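CghA (PDB 6KBC) is a fungal protein of two calycin-like beta domains that holds the ligand WK1 in a pocket. Local coordinates at residues 306-311 with 324-329; 367-372 with 386-391. All coordinates share one frame; numbering follows the deposited sequence.

Contact 1 (306-311 with 324-329)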
loop_
_atom_site.group_PDB
_atom_site.type_symbol
_atom_site.label_atom_id
_atom_site.label_comp_id
_atom_site.label_asym_id
_atom_site.label_seq_id
_atom_site.Cartn_x
_atom_site.Cartn_y
_atom_site.Cartn_z
ATOM N N GLU A 306 2.450 -16.292 5.307
ATOM C CA GLU A 306 2.075 -17.654 4.912
ATOM C C GLU A 306 0.611 -17.679 4.518
ATOM O O GLU A 306 -0.256 -17.295 5.314
ATOM C CB GLU A 306 2.331 -18.665 6.039
ATOM C CG GLU A 306 1.740 -20.035 5.711
ATOM C CD GLU A 306 2.022 -21.091 6.774
ATOM O OE1 GLU A 306 2.139 -22.272 6.402
ATOM O OE2 GLU A 306 2.170 -20.728 7.965
ATOM N N LYS A 307 0.340 -18.115 3.296
ATOM C CA LYS A 307 -1.039 -18.277 2.859
ATOM C C LYS A 307 -1.732 -19.308 3.746
ATOM O O LYS A 307 -1.168 -20.367 4.036
ATOM C CB LYS A 307 -1.089 -18.724 1.395
ATOM C CG LYS A 307 -0.582 -17.687 0.382
ATOM C CD LYS A 307 -0.193 -18.405 -0.926
ATOM C CE LYS A 307 0.684 -17.520 -1.790
ATOM N NZ LYS A 307 -0.085 -16.324 -2.263
ATOM N N LEU A 308 -2.940 -18.969 4.205
ATOM C CA LEU A 308 -3.756 -19.845 5.039
ATOM C C LEU A 308 -4.833 -20.472 4.174
ATOM O O LEU A 308 -5.452 -19.780 3.361
ATOM C CB LEU A 308 -4.404 -19.069 6.182
ATOM C CG LEU A 308 -3.474 -18.517 7.261
ATOM C CD1 LEU A 308 -4.261 -17.711 8.261
ATOM C CD2 LEU A 308 -2.750 -19.648 7.974
ATOM N N TYR A 309 -5.031 -21.784 4.327
ATOM C CA TYR A 309 -6.070 -22.495 3.594
ATOM C C TYR A 309 -7.114 -23.125 4.501
ATOM O O TYR A 309 -8.188 -23.482 4.012
ATOM C CB TYR A 309 -5.443 -23.592 2.711
ATOM C CG TYR A 309 -4.493 -22.990 1.705
ATOM C CD1 TYR A 309 -4.962 -22.450 0.520
ATOM C CD2 TYR A 309 -3.124 -22.915 1.974
ATOM C CE1 TYR A 309 -4.096 -21.871 -0.394
ATOM C CE2 TYR A 309 -2.253 -22.349 1.068
ATOM C CZ TYR A 309 -2.749 -21.827 -0.112
ATOM O OH TYR A 309 -1.895 -21.248 -1.018
ATOM N N ASP A 310 -6.836 -23.252 5.797
ATOM C CA ASP A 310 -7.726 -23.907 6.744
ATOM C C ASP A 310 -8.385 -22.866 7.646
ATOM O O ASP A 310 -7.832 -21.786 7.879
ATOM C CB ASP A 310 -6.957 -24.915 7.608
ATOM C CG ASP A 310 -6.301 -26.016 6.779
ATOM O OD1 ASP A 310 -6.834 -26.372 5.705
ATOM O OD2 ASP A 310 -5.247 -26.533 7.206
ATOM N N GLY A 311 -9.570 -23.203 8.161
ATOM C CA GLY A 311 -10.276 -22.319 9.075
ATOM C C GLY A 311 -11.161 -21.323 8.351
ATOM O O GLY A 311 -11.408 -21.405 7.142
ATOM N N GLY A 324 -6.894 -16.468 3.853
ATOM C CA GLY A 324 -6.254 -15.374 4.559
ATOM C C GLY A 324 -4.753 -15.582 4.557
ATOM O O GLY A 324 -4.227 -16.393 3.799
ATOM N N TYR A 325 -4.094 -14.840 5.425
ATOM C CA TYR A 325 -2.651 -14.898 5.547
ATOM C C TYR A 325 -2.295 -14.949 7.019
ATOM O O TYR A 325 -2.942 -14.297 7.847
ATOM C CB TYR A 325 -1.980 -13.670 4.920
ATOM C CG TYR A 325 -1.498 -13.855 3.499
ATOM C CD1 TYR A 325 -0.237 -14.386 3.240
ATOM C CD2 TYR A 325 -2.282 -13.452 2.417
ATOM C CE1 TYR A 325 0.217 -14.548 1.930
ATOM C CE2 TYR A 325 -1.843 -13.593 1.118
ATOM C CZ TYR A 325 -0.582 -14.136 0.882
ATOM O OH TYR A 325 -0.136 -14.283 -0.415
ATOM N N ARG A 326 -1.257 -15.702 7.339
ATOM C CA ARG A 326 -0.615 -15.615 8.638
ATOM C C ARG A 326 0.592 -14.705 8.503
ATOM O O ARG A 326 1.346 -14.821 7.533
ATOM C CB ARG A 326 -0.198 -16.995 9.143
ATOM C CG ARG A 326 0.596 -16.960 10.452
ATOM C CD ARG A 326 0.598 -18.361 11.072
ATOM N NE ARG A 326 -0.775 -18.738 11.394
ATOM C CZ ARG A 326 -1.239 -19.983 11.444
ATOM N NH1 ARG A 326 -0.433 -21.013 11.218
ATOM N NH2 ARG A 326 -2.520 -20.193 11.730
ATOM N N LEU A 327 0.744 -13.774 9.452
ATOM C CA LEU A 327 1.914 -12.912 9.562
ATOM C C LEU A 327 2.621 -13.241 10.860
ATOM O O LEU A 327 2.053 -13.058 11.945
ATOM C CB LEU A 327 1.545 -11.423 9.582
ATOM C CG LEU A 327 0.850 -10.838 8.367
ATOM C CD1 LEU A 327 0.677 -9.324 8.595
ATOM C CD2 LEU A 327 1.658 -11.139 7.123
ATOM N N GLU A 328 3.861 -13.688 10.761
ATOM C CA GLU A 328 4.670 -13.963 11.938
ATOM C C GLU A 328 5.827 -12.977 11.935
ATOM O O GLU A 328 6.706 -13.056 11.075
ATOM C CB GLU A 328 5.170 -15.397 11.935
ATOM C CG GLU A 328 6.110 -15.741 13.067
ATOM C CD GLU A 328 6.887 -16.981 12.709
ATOM O OE1 GLU A 328 6.520 -18.059 13.197
ATOM O OE2 GLU A 328 7.840 -16.874 11.902
ATOM N N PHE A 329 5.823 -12.045 12.882
ATOM C CA PHE A 329 6.918 -11.091 13.003
ATOM C C PHE A 329 7.923 -11.606 14.013
ATOM O O PHE A 329 7.546 -12.181 15.033
ATOM C CB PHE A 329 6.406 -9.714 13.456
ATOM C CG PHE A 329 5.709 -8.951 12.386
ATOM C CD1 PHE A 329 6.419 -8.102 11.559
ATOM C CD2 PHE A 329 4.337 -9.074 12.207
ATOM C CE1 PHE A 329 5.764 -7.369 10.574
ATOM C CE2 PHE A 329 3.679 -8.357 11.228
ATOM C CZ PHE A 329 4.401 -7.495 10.409
HETATM O O HOH W 1 2.652 -21.187 10.670
#

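Contact 2 (367-372 with 386-391)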
loop_
_atom_site.group_PDB
_atom_site.type_symbol
_atom_site.label_atom_id
_atom_site.label_comp_id
_atom_site.label_asym_id
_atom_site.label_seq_id
_atom_site.Cartn_x
_atom_site.Cartn_y
_atom_site.Cartn_z
ATOM N N PHE A 367 -9.161 -7.520 0.250
ATOM C CA PHE A 367 -10.040 -7.998 1.301
ATOM C C PHE A 367 -9.970 -7.065 2.498
ATOM O O PHE A 367 -8.906 -6.530 2.830
ATOM C CB PHE A 367 -9.653 -9.386 1.801
ATOM C CG PHE A 367 -9.843 -10.468 0.795
ATOM C CD1 PHE A 367 -11.070 -11.094 0.664
ATOM C CD2 PHE A 367 -8.791 -10.851 -0.030
ATOM C CE1 PHE A 367 -11.238 -12.119 -0.276
ATOM C CE2 PHE A 367 -8.959 -11.874 -0.968
ATOM C CZ PHE A 367 -10.174 -12.496 -1.083
ATOM N N VAL A 368 -11.104 -6.916 3.168
ATOM C CA VAL A 368 -11.097 -6.532 4.575
ATOM C C VAL A 368 -10.878 -7.804 5.376
ATOM O O VAL A 368 -11.556 -8.812 5.148
ATOM C CB VAL A 368 -12.420 -5.857 4.965
ATOM C CG1 VAL A 368 -12.441 -5.568 6.465
ATOM C CG2 VAL A 368 -12.650 -4.595 4.140
ATOM N N VAL A 369 -9.923 -7.784 6.296
ATOM C CA VAL A 369 -9.581 -8.999 7.018
ATOM C C VAL A 369 -9.900 -8.806 8.489
ATOM O O VAL A 369 -9.733 -7.720 9.043
ATOM C CB VAL A 369 -8.098 -9.390 6.838
ATOM C CG1 VAL A 369 -7.848 -9.879 5.397
ATOM C CG2 VAL A 369 -7.208 -8.188 7.166
ATOM N N GLU A 370 -10.326 -9.885 9.129
ATOM C CA GLU A 370 -10.395 -9.931 10.577
ATOM C C GLU A 370 -9.063 -10.456 11.095
ATOM O O GLU A 370 -8.508 -11.416 10.550
ATOM C CB GLU A 370 -11.535 -10.839 11.026
ATOM C CG GLU A 370 -11.874 -10.722 12.498
ATOM C CD GLU A 370 -13.192 -11.415 12.817
ATOM O OE1 GLU A 370 -13.804 -11.984 11.880
ATOM O OE2 GLU A 370 -13.638 -11.345 13.979
ATOM N N VAL A 371 -8.553 -9.829 12.151
ATOM C CA VAL A 371 -7.196 -10.062 12.639
ATOM C C VAL A 371 -7.267 -10.626 14.050
ATOM O O VAL A 371 -7.965 -10.076 14.910
ATOM C CB VAL A 371 -6.371 -8.760 12.611
ATOM C CG1 VAL A 371 -4.924 -9.015 13.037
ATOM C CG2 VAL A 371 -6.437 -8.138 11.225
ATOM N N THR A 372 -6.544 -11.717 14.287
ATOM C CA THR A 372 -6.416 -12.331 15.602
ATOM C C THR A 372 -4.962 -12.711 15.840
ATOM O O THR A 372 -4.222 -12.970 14.896
ATOM C CB THR A 372 -7.321 -13.577 15.723
ATOM O OG1 THR A 372 -6.827 -14.596 14.842
ATOM C CG2 THR A 372 -8.763 -13.255 15.361
ATOM N N GLY A 386 -8.240 -5.126 9.330
ATOM C CA GLY A 386 -7.228 -4.611 8.439
ATOM C C GLY A 386 -7.643 -4.830 7.009
ATOM O O GLY A 386 -8.774 -5.230 6.723
ATOM N N MET A 387 -6.718 -4.557 6.106
ATOM C CA MET A 387 -6.983 -4.829 4.712
ATOM C C MET A 387 -5.786 -5.572 4.155
ATOM O O MET A 387 -4.665 -5.431 4.654
ATOM C CB MET A 387 -7.220 -3.546 3.916
ATOM C CG MET A 387 -6.089 -2.580 3.993
ATOM S SD MET A 387 -6.415 -1.074 3.054
ATOM C CE MET A 387 -7.784 -0.373 4.012
ATOM N N THR A 388 -6.033 -6.393 3.137
ATOM C CA THR A 388 -4.953 -7.007 2.394
ATOM C C THR A 388 -5.194 -6.790 0.911
ATOM O O THR A 388 -6.337 -6.709 0.447
ATOM C CB THR A 388 -4.789 -8.540 2.667
ATOM O OG1 THR A 388 -5.965 -9.236 2.255
ATOM C CG2 THR A 388 -4.509 -8.823 4.142
ATOM N N GLY A 389 -4.096 -6.657 0.183
ATOM C CA GLY A 389 -4.123 -6.658 -1.258
ATOM C C GLY A 389 -3.244 -7.816 -1.663
ATOM O O GLY A 389 -2.063 -7.841 -1.311
ATOM N N GLU A 390 -3.811 -8.789 -2.374
ATOM C CA GLU A 390 -3.156 -10.073 -2.615
ATOM C C GLU A 390 -3.067 -10.241 -4.120
ATOM O O GLU A 390 -4.079 -10.505 -4.774
ATOM C CB GLU A 390 -3.937 -11.210 -1.953
ATOM C CG GLU A 390 -4.255 -10.874 -0.488
ATOM C CD GLU A 390 -4.998 -11.976 0.233
ATOM O OE1 GLU A 390 -5.373 -11.738 1.393
ATOM O OE2 GLU A 390 -5.191 -13.075 -0.342
ATOM N N VAL A 391 -1.868 -10.057 -4.670
ATOM C CA VAL A 391 -1.674 -10.024 -6.114
ATOM C C VAL A 391 -0.881 -11.249 -6.536
ATOM O O VAL A 391 0.139 -11.588 -5.929
ATOM C CB VAL A 391 -0.973 -8.740 -6.580
ATOM C CG1 VAL A 391 -0.990 -8.686 -8.111
ATOM C CG2 VAL A 391 -1.653 -7.498 -5.958
#

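Contact 1 (306-311 with 324-329)
Leu308 lays its CD2 methyl over the centre of the Arg326 guanidinium, 3.8 Å from Arg326 CZ, the two side chains crossing at about a right angle. Its other methyl, CD1, rests on the backbone of the opposite strand, 3.6 Å from Tyr325 C. The Arg326 chain bends at chi3 (-63°), which places Arg326 NE 4.1 Å from Leu308 CD2. In the plane of the guanidinium, at its edge, a water accepts from Arg326 NH1 and donates to Glu306 OE2. That water links two side chains that run side by side, with carboxylate and guanidinium planes almost perpendicular; the charges themselves stay apart, Glu306 OE2 and Arg326 NH1 being 4.2 Å from each other. Their salt bridges go elsewhere, Glu306 to Arg304 and Arg326 NE to Asp342.

The other face of this antiparallel pair carries Lys307 and Tyr325, also side by side. Lys307 CG touches Tyr325 CZ at 3.6 Å, and the bend at chi4 (-66°) turns NZ onto Tyr325 OH, to which it donates at 2.8 Å. Lys307 NZ also forms salt bridges with Asp320 and Asp241, which would probably favour its charged form.

Between the faces, Glu306 and Arg326 form a hydrogen-bonded pair and exchange N-H and C=O in both directions, Arg326 N lying 2.8 Å from Glu306 O. Leu308 N adds a bond to Gly324 O.

In the beta sheet of the C-terminal calycin-like domain, strand 324-330 thus has 302-308 along one side and 338-346 along the other, where Tyr325 and Leu327 bond to the backbone of Leu343 and Phe341. Tyr325 also packs against Asp241 and Leu243 of strand 239-249.

Contact 2 (367-372 with 386-391)
With CG anti to the carbonyl carbon in both residues, Phe367 (chi1 -67°) and Glu390 (chi1 -50°) bring a ring and a carboxylate together across the strands. The extended Glu390 chain crosses the Phe367 side chain at about a right angle, and its OE1 comes to 3.8 Å from Phe367 CD2, with the two planes 44° apart. Thr388 holds OG1 between its backbone N and carbonyl carbon, where the hydroxyl donates to Glu390 OE1 at 2.7 Å, on the anti side of the carboxylate and somewhat out of its plane. This buried acid is gripped further by His345 on OE1 and Asn322 on OE2, and His345 stacks its ring on Phe367 as well.

Next along the same face, Val369 crosses Thr388, its CG1 lying 3.7 Å from Thr388 CG2. Val369 CG2 settles on the backbone of Gly386, 3.4 Å from Gly386 C; with no side chain at 386, the valine methyl can come right down on the main chain. Val371 CG2 comes within 4.0 Å of Gly386 N. Met387 is on the reverse face, packed on Phe244, and its side chain is about 6 Å from WK1.

Two hydrogen-bonded pairs join the backbones. Phe367 and Thr388 exchange N-H and C=O in both directions; Val369 N reaches Gly386 O at 2.8 Å, and Gly386 N returns a more bent bond to Val369 O. Val368 and Met387 form the non-hydrogen-bonded pair in between.

The arrangement is that of a twisted antiparallel beta hairpin, made by strands 363-375 and 382-392, in the beta sheet of the C-terminal calycin-like domain.

In the fold
From the N terminus the chain first lays down the strands of the N-terminal half, then 239-249 and 252-261, and comes to contact 1 at 302-308. The twelve residues between its segments, with no helix or strand, form the loop that contact 1 closes as strand 324-330 runs back. After strands 338-346 and 348-353 the chain runs into 363-375, turns, and returns as 382-392, closing contact 2. The two closures follow in series, neither nested nor crossed. Strand 338-346 lies between 324-330 and 363-375, while 382-392 pairs with 239-249. Where the contacts meet, Tyr325 CE2 packs 3.7 Å from Glu390 CD, and Asn322, in the contact 1 loop, bonds both Gly324 and Glu390.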